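Local coordinates for cGAS/DncV-like nucleotidyltransferase in E. coli homolog (Elizabethkingia meningoseptica ATCC 13253 = NBRC 12535, PDB 6E0O), which synthesises cyclic dinucleotide second messengers from nucleoside triphosphates as the signalling enzyme of a bacterial CBASS antiphage defence system, at residues Gly39-Ile44 / Tyr68-Tyr73; Phe45-Tyr50 / Ser169-His174; Asp63-Tyr68 / Asp136-Phe141. All blocks are in the same frame, centred on the assembly; numbering follows the deposited sequence.

Contact 1. Residues Gly39-Ile44 / Tyr68-Tyr73; sequences GNRVTI and YDDAFY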
loop_
_atom_site.group_PDB
_atom_site.type_symbol
_atom_site.label_atom_id
_atom_site.label_comp_id
_atom_site.label_asym_id
_atom_site.label_seq_id
_atom_site.Cartn_x
_atom_site.Cartn_y
_atom_site.Cartn_z
ATOM N N GLY A 39 22.670 13.514 0.378
ATOM C CA GLY A 39 22.574 14.559 1.377
ATOM C C GLY A 39 21.134 14.971 1.600
ATOM O O GLY A 39 20.221 14.138 1.682
ATOM N N ASN A 40 20.918 16.278 1.710
ATOM C CA ASN A 40 19.590 16.813 1.961
ATOM C C ASN A 40 18.791 17.062 0.695
ATOM O O ASN A 40 17.686 17.613 0.767
ATOM C CB ASN A 40 19.660 18.094 2.772
ATOM C CG ASN A 40 19.778 17.832 4.273
ATOM O OD1 ASN A 40 19.369 16.789 4.762
ATOM N ND2 ASN A 40 20.331 18.799 5.009
ATOM N N ARG A 41 19.295 16.621 -0.451
ATOM C CA ARG A 41 18.589 16.799 -1.710
ATOM C C ARG A 41 17.416 15.849 -1.881
ATOM O O ARG A 41 16.702 15.951 -2.888
ATOM C CB ARG A 41 19.567 16.640 -2.871
ATOM C CG ARG A 41 20.658 17.701 -2.874
ATOM C CD ARG A 41 21.577 17.507 -4.055
ATOM N NE ARG A 41 22.455 16.360 -3.874
ATOM C CZ ARG A 41 22.896 15.588 -4.863
ATOM N NH1 ARG A 41 22.521 15.819 -6.115
ATOM N NH2 ARG A 41 23.706 14.574 -4.595
ATOM N N VAL A 42 17.199 14.945 -0.925
ATOM C CA VAL A 42 16.067 14.028 -0.948
ATOM C C VAL A 42 15.278 14.124 0.348
ATOM O O VAL A 42 15.822 14.439 1.410
ATOM C CB VAL A 42 16.512 12.565 -1.181
ATOM C CG1 VAL A 42 17.187 12.426 -2.527
ATOM C CG2 VAL A 42 17.441 12.084 -0.060
ATOM N N THR A 43 13.986 13.830 0.247
ATOM C CA THR A 43 13.150 13.526 1.402
ATOM C C THR A 43 12.964 12.015 1.422
ATOM O O THR A 43 12.612 11.422 0.399
ATOM C CB THR A 43 11.778 14.191 1.274
ATOM O OG1 THR A 43 11.916 15.614 1.272
ATOM C CG2 THR A 43 10.859 13.804 2.425
ATOM N N ILE A 44 13.206 11.393 2.570
ATOM C CA ILE A 44 12.987 9.962 2.749
ATOM C C ILE A 44 11.771 9.789 3.648
ATOM O O ILE A 44 11.669 10.438 4.693
ATOM C CB ILE A 44 14.241 9.261 3.308
ATOM C CG1 ILE A 44 15.366 9.298 2.258
ATOM C CG2 ILE A 44 13.912 7.838 3.707
ATOM C CD1 ILE A 44 16.735 8.859 2.771
ATOM N N TYR A 68 13.679 12.778 -4.677
ATOM C CA TYR A 68 14.686 13.758 -5.046
ATOM C C TYR A 68 13.932 15.038 -5.355
ATOM O O TYR A 68 13.144 15.092 -6.304
ATOM C CB TYR A 68 15.500 13.283 -6.247
ATOM C CG TYR A 68 16.681 14.192 -6.474
ATOM C CD1 TYR A 68 16.542 15.378 -7.178
ATOM C CD2 TYR A 68 17.922 13.889 -5.938
ATOM C CE1 TYR A 68 17.615 16.224 -7.368
ATOM C CE2 TYR A 68 18.997 14.726 -6.114
ATOM C CZ TYR A 68 18.840 15.893 -6.828
ATOM O OH TYR A 68 19.931 16.712 -6.997
ATOM N N ASP A 69 14.147 16.068 -4.547
ATOM C CA ASP A 69 13.224 17.195 -4.570
ATOM C C ASP A 69 13.919 18.523 -4.321
ATOM O O ASP A 69 13.258 19.490 -3.926
ATOM C CB ASP A 69 12.103 16.969 -3.568
ATOM C CG ASP A 69 12.617 16.732 -2.167
ATOM O OD1 ASP A 69 13.800 17.043 -1.905
ATOM O OD2 ASP A 69 11.843 16.239 -1.330
ATOM N N ASP A 70 15.222 18.593 -4.579
ATOM C CA ASP A 70 15.992 19.806 -4.351
ATOM C C ASP A 70 15.371 21.020 -5.026
ATOM O O ASP A 70 15.419 22.120 -4.472
ATOM C CB ASP A 70 17.419 19.570 -4.857
ATOM C CG ASP A 70 18.357 20.703 -4.544
ATOM O OD1 ASP A 70 18.450 21.103 -3.366
ATOM O OD2 ASP A 70 19.027 21.179 -5.485
ATOM N N ALA A 71 14.757 20.837 -6.199
ATOM C CA ALA A 71 14.177 21.966 -6.917
ATOM C C ALA A 71 12.944 22.528 -6.216
ATOM O O ALA A 71 12.637 23.718 -6.362
ATOM C CB ALA A 71 13.805 21.547 -8.342
ATOM N N PHE A 72 12.215 21.689 -5.485
ATOM C CA PHE A 72 10.980 22.082 -4.821
ATOM C C PHE A 72 11.170 22.372 -3.343
ATOM O O PHE A 72 10.454 23.217 -2.797
ATOM C CB PHE A 72 9.932 20.971 -4.959
ATOM C CG PHE A 72 9.441 20.780 -6.356
ATOM C CD1 PHE A 72 10.088 19.911 -7.214
ATOM C CD2 PHE A 72 8.340 21.479 -6.819
ATOM C CE1 PHE A 72 9.650 19.747 -8.510
ATOM C CE2 PHE A 72 7.892 21.314 -8.112
ATOM C CZ PHE A 72 8.550 20.446 -8.960
ATOM N N TYR A 73 12.091 21.663 -2.687
ATOM C CA TYR A 73 12.404 21.834 -1.267
ATOM C C TYR A 73 13.909 22.044 -1.171
ATOM O O TYR A 73 14.654 21.160 -0.729
ATOM C CB TYR A 73 11.928 20.627 -0.455
ATOM C CG TYR A 73 10.436 20.414 -0.614
ATOM C CD1 TYR A 73 9.526 21.236 0.038
ATOM C CD2 TYR A 73 9.935 19.411 -1.436
ATOM C CE1 TYR A 73 8.168 21.065 -0.120
ATOM C CE2 TYR A 73 8.579 19.242 -1.605
ATOM C CZ TYR A 73 7.701 20.070 -0.944
ATOM O OH TYR A 73 6.347 19.904 -1.092
HETATM O O HOH W 1 16.925 20.632 1.036
#
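With CG anti to its backbone N (chi1 -171°), Tyr68 leaves the sheet on the same face as Val42, its ring passing beside Arg41; Asp69 instead tucks CG between its own N and carbonyl carbon (chi1 56°), which brings CG to the Thr43 side, where OD2 meets the hydroxyl. Thr43 OG1 donates to the syn lone pair of Asp69 OD2 at 2.7 Å. Arg67 NE adds a salt bridge to the same oxygen, so a hydroxyl and a guanidinium together fix the rotation of the acid. Val42 and Tyr68 form an antiparallel non-hydrogen-bonded pair where strand 42-47 begins and strand 62-68 ends in the nucleotidyltransferase sheet, away from the active site. Val42 CG1 lies 3.8 Å from Tyr68 CD2, the two side chains crossing at about a right angle. Beyond the pair, Asp69 N donates to Arg41 O at 3.0 Å, and that carbonyl oxygen also sits over one face of the tyrosine ring, toward the rim. From the long Arg41 chain, bent at chi3, NH1 donates a bent hydrogen bond to Tyr68 OH, 2.9 Å long; the hydroxyl is tilted 29° from the guanidinium plane. One water donates to both Asn40 O and Tyr73 O.

Contact 2. Residues Phe45-Tyr50 / Ser169-His174; sequences FLQGSY and SFPEQH. With nucleotides of chain B.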
loop_
_atom_site.group_PDB
_atom_site.type_symbol
_atom_site.label_atom_id
_atom_site.label_comp_id
_atom_site.label_asym_id
_atom_site.label_seq_id
_atom_site.Cartn_x
_atom_site.Cartn_y
_atom_site.Cartn_z
ATOM N N PHE A 45 10.841 8.938 3.224
ATOM C CA PHE A 45 9.617 8.693 3.973
ATOM C C PHE A 45 9.109 7.309 3.613
ATOM O O PHE A 45 9.613 6.667 2.695
ATOM C CB PHE A 45 8.580 9.788 3.733
ATOM C CG PHE A 45 8.014 9.829 2.341
ATOM C CD1 PHE A 45 8.614 10.583 1.338
ATOM C CD2 PHE A 45 6.844 9.149 2.046
ATOM C CE1 PHE A 45 8.058 10.645 0.059
ATOM C CE2 PHE A 45 6.284 9.201 0.782
ATOM C CZ PHE A 45 6.888 9.947 -0.214
ATOM N N LEU A 46 8.112 6.841 4.358
ATOM C CA LEU A 46 7.555 5.524 4.114
ATOM C C LEU A 46 6.233 5.621 3.364
ATOM O O LEU A 46 5.461 6.569 3.525
ATOM C CB LEU A 46 7.310 4.775 5.427
ATOM C CG LEU A 46 8.520 4.579 6.333
ATOM C CD1 LEU A 46 8.131 3.692 7.530
ATOM C CD2 LEU A 46 9.709 3.999 5.570
ATOM N N GLN A 47 5.955 4.590 2.577
ATOM C CA GLN A 47 4.611 4.387 2.061
ATOM C C GLN A 47 4.246 2.919 2.243
ATOM O O GLN A 47 4.994 2.153 2.861
ATOM C CB GLN A 47 4.535 4.805 0.602
ATOM C CG GLN A 47 5.282 3.892 -0.311
ATOM C CD GLN A 47 5.158 4.280 -1.754
ATOM O OE1 GLN A 47 4.704 5.373 -2.085
ATOM N NE2 GLN A 47 5.568 3.381 -2.633
ATOM N N GLY A 48 3.103 2.520 1.715
ATOM C CA GLY A 48 2.729 1.135 1.790
ATOM C C GLY A 48 2.377 0.688 3.197
ATOM O O GLY A 48 2.026 1.479 4.077
ATOM N N SER A 49 2.472 -0.630 3.392
ATOM C CA SER A 49 1.832 -1.263 4.537
ATOM C C SER A 49 2.431 -0.832 5.869
ATOM O O SER A 49 1.712 -0.786 6.872
ATOM C CB SER A 49 1.920 -2.780 4.398
ATOM O OG SER A 49 3.278 -3.190 4.404
ATOM N N TYR A 50 3.731 -0.542 5.928
ATOM C CA TYR A 50 4.284 -0.041 7.181
ATOM C C TYR A 50 3.794 1.373 7.463
ATOM O O TYR A 50 3.553 1.727 8.621
ATOM C CB TYR A 50 5.806 -0.099 7.166
ATOM C CG TYR A 50 6.382 -1.463 7.480
ATOM C CD1 TYR A 50 6.632 -2.380 6.473
ATOM C CD2 TYR A 50 6.692 -1.822 8.780
ATOM C CE1 TYR A 50 7.181 -3.619 6.751
ATOM C CE2 TYR A 50 7.248 -3.053 9.070
ATOM C CZ TYR A 50 7.479 -3.952 8.057
ATOM O OH TYR A 50 8.028 -5.174 8.360
ATOM N N SER A 169 1.690 8.535 -7.463
ATOM C CA SER A 169 1.102 8.138 -6.197
ATOM C C SER A 169 0.903 9.391 -5.359
ATOM O O SER A 169 1.605 10.388 -5.526
ATOM C CB SER A 169 1.999 7.117 -5.471
ATOM O OG SER A 169 1.318 6.516 -4.390
ATOM N N PHE A 170 -0.041 9.302 -4.426
ATOM C CA PHE A 170 -0.341 10.362 -3.465
ATOM C C PHE A 170 -0.323 9.737 -2.080
ATOM O O PHE A 170 -1.359 9.639 -1.408
ATOM C CB PHE A 170 -1.665 11.054 -3.804
ATOM C CG PHE A 170 -1.626 11.722 -5.143
ATOM C CD1 PHE A 170 -1.959 11.021 -6.282
ATOM C CD2 PHE A 170 -1.177 13.020 -5.270
ATOM C CE1 PHE A 170 -1.881 11.613 -7.527
ATOM C CE2 PHE A 170 -1.092 13.624 -6.515
ATOM C CZ PHE A 170 -1.437 12.918 -7.643
ATOM N N PRO A 171 0.856 9.292 -1.624
ATOM C CA PRO A 171 0.920 8.533 -0.367
ATOM C C PRO A 171 0.499 9.322 0.847
ATOM O O PRO A 171 0.007 8.722 1.807
ATOM C CB PRO A 171 2.393 8.102 -0.279
ATOM C CG PRO A 171 3.143 9.091 -1.173
ATOM C CD PRO A 171 2.170 9.365 -2.302
ATOM N N GLU A 172 0.716 10.636 0.866
ATOM C CA GLU A 172 0.344 11.410 2.044
ATOM C C GLU A 172 -1.170 11.473 2.190
ATOM O O GLU A 172 -1.708 11.273 3.282
ATOM C CB GLU A 172 0.951 12.813 1.962
ATOM C CG GLU A 172 2.466 12.818 1.910
ATOM C CD GLU A 172 3.094 12.154 3.118
ATOM O OE1 GLU A 172 2.578 12.347 4.232
ATOM O OE2 GLU A 172 4.108 11.441 2.965
ATOM N N GLN A 173 -1.869 11.772 1.098
ATOM C CA GLN A 173 -3.321 11.839 1.136
ATOM C C GLN A 173 -3.935 10.465 1.389
ATOM O O GLN A 173 -4.945 10.346 2.092
ATOM C CB GLN A 173 -3.817 12.434 -0.179
ATOM C CG GLN A 173 -3.335 13.871 -0.446
ATOM C CD GLN A 173 -2.015 14.004 -1.221
ATOM O OE1 GLN A 173 -1.157 13.125 -1.199
ATOM N NE2 GLN A 173 -1.858 15.129 -1.904
ATOM N N HIS A 174 -3.345 9.421 0.812
ATOM C CA HIS A 174 -3.747 8.056 1.117
ATOM C C HIS A 174 -3.611 7.772 2.608
ATOM O O HIS A 174 -4.541 7.261 3.251
ATOM C CB HIS A 174 -2.852 7.112 0.316
ATOM C CG HIS A 174 -3.179 5.669 0.487
ATOM N ND1 HIS A 174 -3.869 4.952 -0.462
ATOM C CD2 HIS A 174 -2.887 4.802 1.483
ATOM C CE1 HIS A 174 -4.011 3.705 -0.045
ATOM N NE2 HIS A 174 -3.420 3.587 1.130
ATOM P P A B 2 4.293 -3.720 -7.129
ATOM O OP1 A B 2 4.117 -2.823 -8.301
ATOM O OP2 A B 2 4.851 -5.084 -7.334
ATOM O "O5'" A B 2 5.231 -2.968 -6.081
ATOM C "C5'" A B 2 6.647 -2.932 -6.249
ATOM C "C4'" A B 2 7.263 -1.757 -5.528
ATOM O "O4'" A B 2 6.872 -0.537 -6.212
ATOM C "C3'" A B 2 6.833 -1.591 -4.073
ATOM O "O3'" A B 2 7.913 -1.079 -3.295
ATOM C "C2'" A B 2 5.714 -0.562 -4.160
ATOM O "O2'" A B 2 5.522 0.203 -2.986
ATOM C "C1'" A B 2 6.167 0.311 -5.328
ATOM N N9 A B 2 5.047 0.895 -6.066
ATOM C C8 A B 2 4.199 0.246 -6.933
ATOM N N7 A B 2 3.276 1.015 -7.449
ATOM C C5 A B 2 3.521 2.255 -6.874
ATOM C C6 A B 2 2.883 3.505 -7.000
ATOM N N6 A B 2 1.827 3.745 -7.779
ATOM N N1 A B 2 3.403 4.518 -6.291
ATOM C C2 A B 2 4.455 4.315 -5.501
ATOM N N3 A B 2 5.141 3.191 -5.297
ATOM C C4 A B 2 4.614 2.192 -6.021
#
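Strand 42-47 leads into Gly48 and Ser49, the Gly-Ser motif of the nucleotidyltransferase fold, and here Phe45 and Gln47 of that strand pack against Pro171 at the start of helix 171-184, beside the bound nucleotide A2 of chain B. Pro171 presents CG to the edge of the Phe45 ring, 3.7 Å from CE2, the two side chains crossing at about a right angle; a rigid proline suits the first turn of a helix and offers a compact apolar surface. Glu172 approaches the same ring tip to tip, with OE2 3.7 Å from Phe45 CD2 and the carboxylate and ring planes 69° apart. Its charge is met elsewhere, by a salt bridge from OE1 to Arg51 NH2. Gln47 CB touches Pro171 CB at 4.0 Å. Gln47 CG sits between its backbone N and carbonyl carbon (chi1 70°), and the chain beyond is extended, ending in an amide at the nucleotide. Gln47 NE2 makes a weak hydrogen bond, 3.2 Å long, to O2' of A2 of chain B. It also comes close to N3 of the adenine, but from above the base plane, and no bond is assigned there. Ser169 OG lies 3.5 Å from N1 of A2. The protein segments thus meet through van der Waals contact, while the Gln47 amide addresses the ribose hydroxyl, consistent with a role in ATP binding.

Contact 3. Residues Asp63-Tyr68 / Asp136-Phe141; sequences DIVMRY and DVIPCF. With MG (magnesium ion), chain D; nucleotides of chain B.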
loop_
_atom_site.group_PDB
_atom_site.type_symbol
_atom_site.label_atom_id
_atom_site.label_comp_id
_atom_site.label_asym_id
_atom_site.label_seq_id
_atom_site.Cartn_x
_atom_site.Cartn_y
_atom_site.Cartn_z
ATOM N N ASP A 63 8.532 -0.320 2.303
ATOM C CA ASP A 63 8.649 0.555 1.138
ATOM C C ASP A 63 9.173 1.915 1.580
ATOM O O ASP A 63 8.458 2.689 2.226
ATOM C CB ASP A 63 7.284 0.670 0.471
ATOM C CG ASP A 63 6.731 -0.679 0.112
ATOM O OD1 ASP A 63 7.422 -1.386 -0.647
ATOM O OD2 ASP A 63 5.653 -1.055 0.629
ATOM N N ILE A 64 10.430 2.186 1.234
ATOM C CA ILE A 64 11.111 3.422 1.595
ATOM C C ILE A 64 11.176 4.298 0.355
ATOM O O ILE A 64 11.838 3.942 -0.631
ATOM C CB ILE A 64 12.523 3.146 2.132
ATOM C CG1 ILE A 64 12.466 2.199 3.330
ATOM C CG2 ILE A 64 13.239 4.442 2.467
ATOM C CD1 ILE A 64 13.838 1.766 3.821
ATOM N N VAL A 65 10.515 5.449 0.408
ATOM C CA VAL A 65 10.487 6.378 -0.712
ATOM C C VAL A 65 11.645 7.355 -0.571
ATOM O O VAL A 65 11.879 7.907 0.511
ATOM C CB VAL A 65 9.147 7.126 -0.769
ATOM C CG1 VAL A 65 9.131 8.040 -1.984
ATOM C CG2 VAL A 65 7.968 6.167 -0.798
ATOM N N MET A 66 12.379 7.563 -1.660
ATOM C CA MET A 66 13.446 8.559 -1.702
ATOM C C MET A 66 13.071 9.582 -2.765
ATOM O O MET A 66 13.280 9.351 -3.960
ATOM C CB MET A 66 14.802 7.939 -1.994
ATOM C CG MET A 66 15.930 8.941 -1.818
ATOM S SD MET A 66 17.484 8.522 -2.599
ATOM C CE MET A 66 17.111 8.959 -4.288
ATOM N N ARG A 67 12.522 10.710 -2.332
ATOM C CA ARG A 67 12.021 11.739 -3.234
ATOM C C ARG A 67 13.121 12.771 -3.469
ATOM O O ARG A 67 13.472 13.540 -2.565
ATOM C CB ARG A 67 10.786 12.397 -2.625
ATOM C CG ARG A 67 10.097 13.401 -3.540
ATOM C CD ARG A 67 8.941 14.094 -2.830
ATOM N NE ARG A 67 9.404 14.927 -1.723
ATOM C CZ ARG A 67 8.608 15.418 -0.786
ATOM N NH1 ARG A 67 7.309 15.156 -0.825
ATOM N NH2 ARG A 67 9.108 16.149 0.197
ATOM N N TYR A 68 13.679 12.778 -4.677
ATOM C CA TYR A 68 14.686 13.758 -5.046
ATOM C C TYR A 68 13.932 15.038 -5.355
ATOM O O TYR A 68 13.144 15.092 -6.304
ATOM C CB TYR A 68 15.500 13.283 -6.247
ATOM C CG TYR A 68 16.681 14.192 -6.474
ATOM C CD1 TYR A 68 16.542 15.378 -7.178
ATOM C CD2 TYR A 68 17.922 13.889 -5.938
ATOM C CE1 TYR A 68 17.615 16.224 -7.368
ATOM C CE2 TYR A 68 18.997 14.726 -6.114
ATOM C CZ TYR A 68 18.840 15.893 -6.828
ATOM O OH TYR A 68 19.931 16.712 -6.997
ATOM N N ASP A 136 12.204 -2.139 -0.159
ATOM C CA ASP A 136 12.093 -1.634 -1.515
ATOM C C ASP A 136 12.334 -0.136 -1.437
ATOM O O ASP A 136 11.587 0.573 -0.764
ATOM C CB ASP A 136 10.687 -1.889 -2.046
ATOM C CG ASP A 136 10.466 -3.325 -2.448
ATOM O OD1 ASP A 136 11.439 -4.108 -2.431
ATOM O OD2 ASP A 136 9.314 -3.661 -2.803
ATOM N N VAL A 137 13.379 0.341 -2.109
ATOM C CA VAL A 137 13.689 1.762 -2.157
ATOM C C VAL A 137 13.127 2.320 -3.456
ATOM O O VAL A 137 13.445 1.826 -4.544
ATOM C CB VAL A 137 15.200 2.008 -2.035
ATOM C CG1 VAL A 137 15.506 3.483 -2.161
ATOM C CG2 VAL A 137 15.705 1.434 -0.725
ATOM N N ILE A 138 12.296 3.350 -3.342
ATOM C CA ILE A 138 11.559 3.898 -4.477
ATOM C C ILE A 138 12.080 5.302 -4.758
ATOM O O ILE A 138 11.573 6.277 -4.176
ATOM C CB ILE A 138 10.048 3.906 -4.202
ATOM C CG1 ILE A 138 9.579 2.494 -3.834
ATOM C CG2 ILE A 138 9.304 4.414 -5.415
ATOM C CD1 ILE A 138 8.377 2.467 -2.960
ATOM N N PRO A 139 13.095 5.464 -5.608
ATOM C CA PRO A 139 13.471 6.818 -6.039
ATOM C C PRO A 139 12.344 7.434 -6.855
ATOM O O PRO A 139 11.658 6.746 -7.614
ATOM C CB PRO A 139 14.734 6.589 -6.880
ATOM C CG PRO A 139 14.594 5.204 -7.385
ATOM C CD PRO A 139 13.890 4.425 -6.288
ATOM N N CYS A 140 12.159 8.741 -6.695
ATOM C CA CYS A 140 11.062 9.425 -7.367
ATOM C C CYS A 140 11.296 10.926 -7.318
ATOM O O CYS A 140 12.232 11.411 -6.681
ATOM C CB CYS A 140 9.713 9.078 -6.733
ATOM S SG CYS A 140 9.593 9.550 -4.988
ATOM N N PHE A 141 10.427 11.650 -8.018
ATOM C CA PHE A 141 10.397 13.099 -8.038
ATOM C C PHE A 141 9.052 13.598 -7.513
ATOM O O PHE A 141 8.082 12.843 -7.397
ATOM C CB PHE A 141 10.561 13.617 -9.474
ATOM C CG PHE A 141 11.909 13.348 -10.104
ATOM C CD1 PHE A 141 13.085 13.732 -9.486
ATOM C CD2 PHE A 141 11.987 12.751 -11.349
ATOM C CE1 PHE A 141 14.311 13.513 -10.096
ATOM C CE2 PHE A 141 13.214 12.530 -11.955
ATOM C CZ PHE A 141 14.370 12.902 -11.323
HETATM MG MG MG D . 4.593 -2.881 0.509
ATOM P P A B 2 4.293 -3.720 -7.129
ATOM O OP1 A B 2 4.117 -2.823 -8.301
ATOM O OP2 A B 2 4.851 -5.084 -7.334
ATOM O "O5'" A B 2 5.231 -2.968 -6.081
ATOM C "C5'" A B 2 6.647 -2.932 -6.249
ATOM C "C4'" A B 2 7.263 -1.757 -5.528
ATOM O "O4'" A B 2 6.872 -0.537 -6.212
ATOM C "C3'" A B 2 6.833 -1.591 -4.073
ATOM O "O3'" A B 2 7.913 -1.079 -3.295
ATOM C "C2'" A B 2 5.714 -0.562 -4.160
ATOM O "O2'" A B 2 5.522 0.203 -2.986
ATOM C "C1'" A B 2 6.167 0.311 -5.328
ATOM N N9 A B 2 5.047 0.895 -6.066
ATOM C C8 A B 2 4.199 0.246 -6.933
ATOM N N7 A B 2 3.276 1.015 -7.449
ATOM C C5 A B 2 3.521 2.255 -6.874
ATOM C C6 A B 2 2.883 3.505 -7.000
ATOM N N6 A B 2 1.827 3.745 -7.779
ATOM N N1 A B 2 3.403 4.518 -6.291
ATOM C C2 A B 2 4.455 4.315 -5.501
ATOM N N3 A B 2 5.141 3.191 -5.297
ATOM C C4 A B 2 4.614 2.192 -6.021
HETATM O O HOH W 2 6.359 -3.721 -0.038
HETATM O O HOH W 3 5.171 -2.956 2.531
#
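Val65 and Cys140 form the apolar centre, CG1 of the valine 3.4 Å from SG, and Val65 CG2 reaches toward Ile138 CD1 on the same face, which strand 152-160 covers. Val65 has CG1 anti to the backbone N (chi1 -178°), the branch that meets the sulfur. On the other face Met66 CE lies 4.2 Å from Pro139 CB; Met66, a long flexible side chain, also touches residues of helices 21-38 and 98-113. Backbone hydrogen bonds join the two parallel strands, among them Ile138 N to Ile64 O at 2.8 Å and Met66 N to Ile138 O. Pro139, without an N-H, is tolerated because its neighbours Ile138 and Cys140 supply the donors to strand 62-68. Toward the polar end, Ile138 CD1 comes within 3.6 Å of O3' of A2 of chain B. Asp63 OD2 then binds the magnesium ion at 2.1 Å, and its OD1 accepts from a water on that metal. O3' lies 2.7 Å from Asp63 OD1 and 3.0 Å from Asp136 OD2, its proton not settled between them. Two aspartates on adjacent parallel strands, one binding magnesium and both facing a ribose 3'-hydroxyl, mark the active site of the polymerase-beta-like nucleotidyltransferase fold.

Overall arrangement
Contacts 1 and 2 divide strand 42-47 between them, their centres about 17 Å apart, and contact 3 lies about 11 Å from the centre of each. Strand 62-68 joins all three: Thr43 O of contact 1 is 2.8 Å from Arg67 N, and Phe45 O of contact 2 is 2.7 Å from Val65 N, both probable hydrogen bonds, while Tyr68 is common to contacts 1 and 3. The magnesium and nucleotide lie at the Asp63 and Asp136 end of this sheet. Gln47 of contact 2 packs on Val65 and Ile138 of contact 3, and its side chain is about 7 Å from magnesium. Contact 1 lies at the far end, its nearest atom about 12 Å from the bound nucleotides.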